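Local coordinates for probable Zn binding protein (PDB 3Q69) that probably takes part in mucus binding by Lactobacillus acidophilus, this chain being one Muc B2-like domain of a longer protein, at residues S87-F90 with L91-Q94. Numbering follows the deposited sequence.
Sequences SKNF and LDKQ
Asn89 and Asp92, the first and last residues of a type I beta turn, set their side chains obliquely against each other, the amide plane 36° from that of the carboxylate. The touch is made low on the asparagine: OD2 of Asp92 lies 3.3 Å from CB of Asn89, while the amide is engaged through ND2, which is hydrogen-bonded to OD1 of Asp86. In both residues CG stands anti to the carbonyl carbon, beside the backbone N. The backbone closes the turn through a weak hydrogen bond, 3.3 Å from N of Asp92 to O of Asn89. The turn belongs to the connection between strand 77-86 and strand 96-104 of the Muc B2-like domain, an elongated domain built of strands and loops, without helix. Its two central side chains part company. Phe90, with CG anti to the backbone N (chi1 -164°), is buried against Arg7 and Gln9 of strand 2-19 and Val85 of strand 77-86, whereas Leu91 is exposed. Gln94 reaches back toward the turn, and a water 2.7 Å from its NE2 acts as acceptor there. The same water sits improbably close to O of Asp92, so that the geometry of this approach is doubtful. It also lies near O of Phe90, at 3.4 Å, a weak contact at most. NE2 of Gln94 donates as well to O of Thr84, tying the loop to strand 77-86.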
ATOM      1  N   SER A  87       1.194  -1.347  15.922  1.00 22.24           N
ATOM      2  CA  SER A  87       0.760  -2.529  16.645  1.00 24.13           C
ATOM      3  C   SER A  87      -0.734  -2.571  17.003  1.00 24.86           C
ATOM      4  O   SER A  87      -1.374  -3.615  16.887  1.00 21.25           O
ATOM      5  CB  SER A  87       1.590  -2.663  17.905  1.00 23.07           C
ATOM      6  OG  SER A  87       1.336  -3.891  18.547  1.00 28.14           O
ATOM      7  N   LYS A  88      -1.289  -1.435  17.418  1.00 25.99           N
ATOM      8  CA  LYS A  88      -2.699  -1.344  17.817  1.00 28.98           C
ATOM      9  C   LYS A  88      -3.739  -1.519  16.727  1.00 30.15           C
ATOM     10  O   LYS A  88      -4.897  -1.804  17.023  1.00 32.90           O
ATOM     11  CB  LYS A  88      -2.984  -0.013  18.525  1.00 30.55           C
ATOM     12  CG  LYS A  88      -2.771  -0.050  20.044  1.00 33.96           C
ATOM     13  CD  LYS A  88      -1.370   0.414  20.429  1.00 36.24           C
ATOM     14  CE  LYS A  88      -1.230   1.936  20.296  1.00 37.75           C
ATOM     15  NZ  LYS A  88       0.010   2.413  20.952  1.00 38.36           N
ATOM     16  N   ASN A  89      -3.344  -1.339  15.477  1.00 28.49           N
ATOM     17  CA  ASN A  89      -4.281  -1.473  14.368  1.00 28.25           C
ATOM     18  C   ASN A  89      -3.582  -2.287  13.289  1.00 24.57           C
ATOM     19  O   ASN A  89      -3.785  -2.067  12.087  1.00 24.78           O
ATOM     20  CB  ASN A  89      -4.657  -0.083  13.828  1.00 30.65           C
ATOM     21  CG  ASN A  89      -5.074   0.893  14.936  1.00 34.44           C
ATOM     22  OD1 ASN A  89      -6.105   0.714  15.587  1.00 34.71           O
ATOM     23  ND2 ASN A  89      -4.263   1.925  15.153  1.00 36.00           N
ATOM     24  N   PHE A  90      -2.777  -3.250  13.724  1.00 22.15           N
ATOM     25  CA  PHE A  90      -2.018  -4.064  12.780  1.00 20.87           C
ATOM     26  C   PHE A  90      -2.859  -4.801  11.741  1.00 24.04           C
ATOM     27  O   PHE A  90      -2.526  -4.817  10.549  1.00 23.06           O
ATOM     28  CB  PHE A  90      -1.143  -5.080  13.524  1.00 17.88           C
ATOM     29  CG  PHE A  90      -0.073  -5.684  12.664  1.00 14.96           C
ATOM     30  CD1 PHE A  90      -0.364  -6.754  11.811  1.00 15.12           C
ATOM     31  CD2 PHE A  90       1.211  -5.156  12.670  1.00 11.80           C
ATOM     32  CE1 PHE A  90       0.600  -7.275  10.972  1.00 14.58           C
ATOM     33  CE2 PHE A  90       2.205  -5.675  11.819  1.00 13.75           C
ATOM     34  CZ  PHE A  90       1.894  -6.738  10.973  1.00 14.35           C
ATOM     35  N   LEU A  91      -3.968  -5.384  12.185  1.00 25.00           N
ATOM     36  CA  LEU A  91      -4.832  -6.176  11.301  1.00 30.57           C
ATOM     37  C   LEU A  91      -5.827  -5.405  10.438  1.00 32.54           C
ATOM     38  O   LEU A  91      -6.836  -5.972  10.011  1.00 34.54           O
ATOM     39  CB  LEU A  91      -5.623  -7.204  12.126  1.00 30.94           C
ATOM     40  CG  LEU A  91      -4.851  -8.157  13.037  1.00 32.53           C
ATOM     41  CD1 LEU A  91      -5.763  -8.663  14.150  1.00 33.65           C
ATOM     42  CD2 LEU A  91      -4.298  -9.321  12.214  1.00 34.90           C
ATOM     43  N   ASP A  92      -5.563  -4.131  10.170  1.00 32.94           N
ATOM     44  CA  ASP A  92      -6.489  -3.344   9.364  1.00 34.36           C
ATOM     45  C   ASP A  92      -5.975  -3.011   7.965  1.00 34.56           C
ATOM     46  O   ASP A  92      -4.964  -2.347   7.808  1.00 33.46           O
ATOM     47  CB  ASP A  92      -6.848  -2.061  10.110  1.00 35.29           C
ATOM     48  CG  ASP A  92      -7.582  -2.332  11.417  1.00 37.89           C
ATOM     49  OD1 ASP A  92      -8.634  -2.999  11.384  1.00 39.38           O
ATOM     50  OD2 ASP A  92      -7.112  -1.876  12.480  1.00 37.25           O
ATOM     51  N   LYS A  93      -6.699  -3.477   6.954  1.00 34.92           N
ATOM     52  CA  LYS A  93      -6.352  -3.262   5.547  1.00 33.70           C
ATOM     53  C   LYS A  93      -6.307  -1.773   5.208  1.00 31.06           C
ATOM     54  O   LYS A  93      -7.172  -1.012   5.636  1.00 30.12           O
ATOM     55  CB  LYS A  93      -7.383  -3.963   4.649  1.00 37.13           C
ATOM     56  CG  LYS A  93      -7.481  -5.468   4.837  1.00 39.79           C
ATOM     57  CD  LYS A  93      -8.539  -6.071   3.919  1.00 43.74           C
ATOM     58  CE  LYS A  93      -8.430  -7.597   3.845  1.00 44.69           C
ATOM     59  NZ  LYS A  93      -7.031  -8.016   3.519  1.00 45.65           N
ATOM     60  N   GLN A  94      -5.311  -1.374   4.418  1.00 26.97           N
ATOM     61  CA  GLN A  94      -5.121   0.026   4.038  1.00 23.83           C
ATOM     62  C   GLN A  94      -4.768   0.189   2.569  1.00 20.82           C
ATOM     63  O   GLN A  94      -4.182   1.197   2.173  1.00 17.78           O
ATOM     64  CB  GLN A  94      -3.990   0.632   4.864  1.00 22.78           C
ATOM     65  CG  GLN A  94      -4.093   0.382   6.332  1.00 21.41           C
ATOM     66  CD  GLN A  94      -3.067   1.203   7.116  1.00 20.19           C
ATOM     67  OE1 GLN A  94      -3.029   2.430   7.005  1.00 22.67           O
ATOM     68  NE2 GLN A  94      -2.222   0.526   7.897  1.00 14.05           N
TER
HETATM   69  O   HOH W   1      -2.772  -1.936   8.822  1.00 19.47           O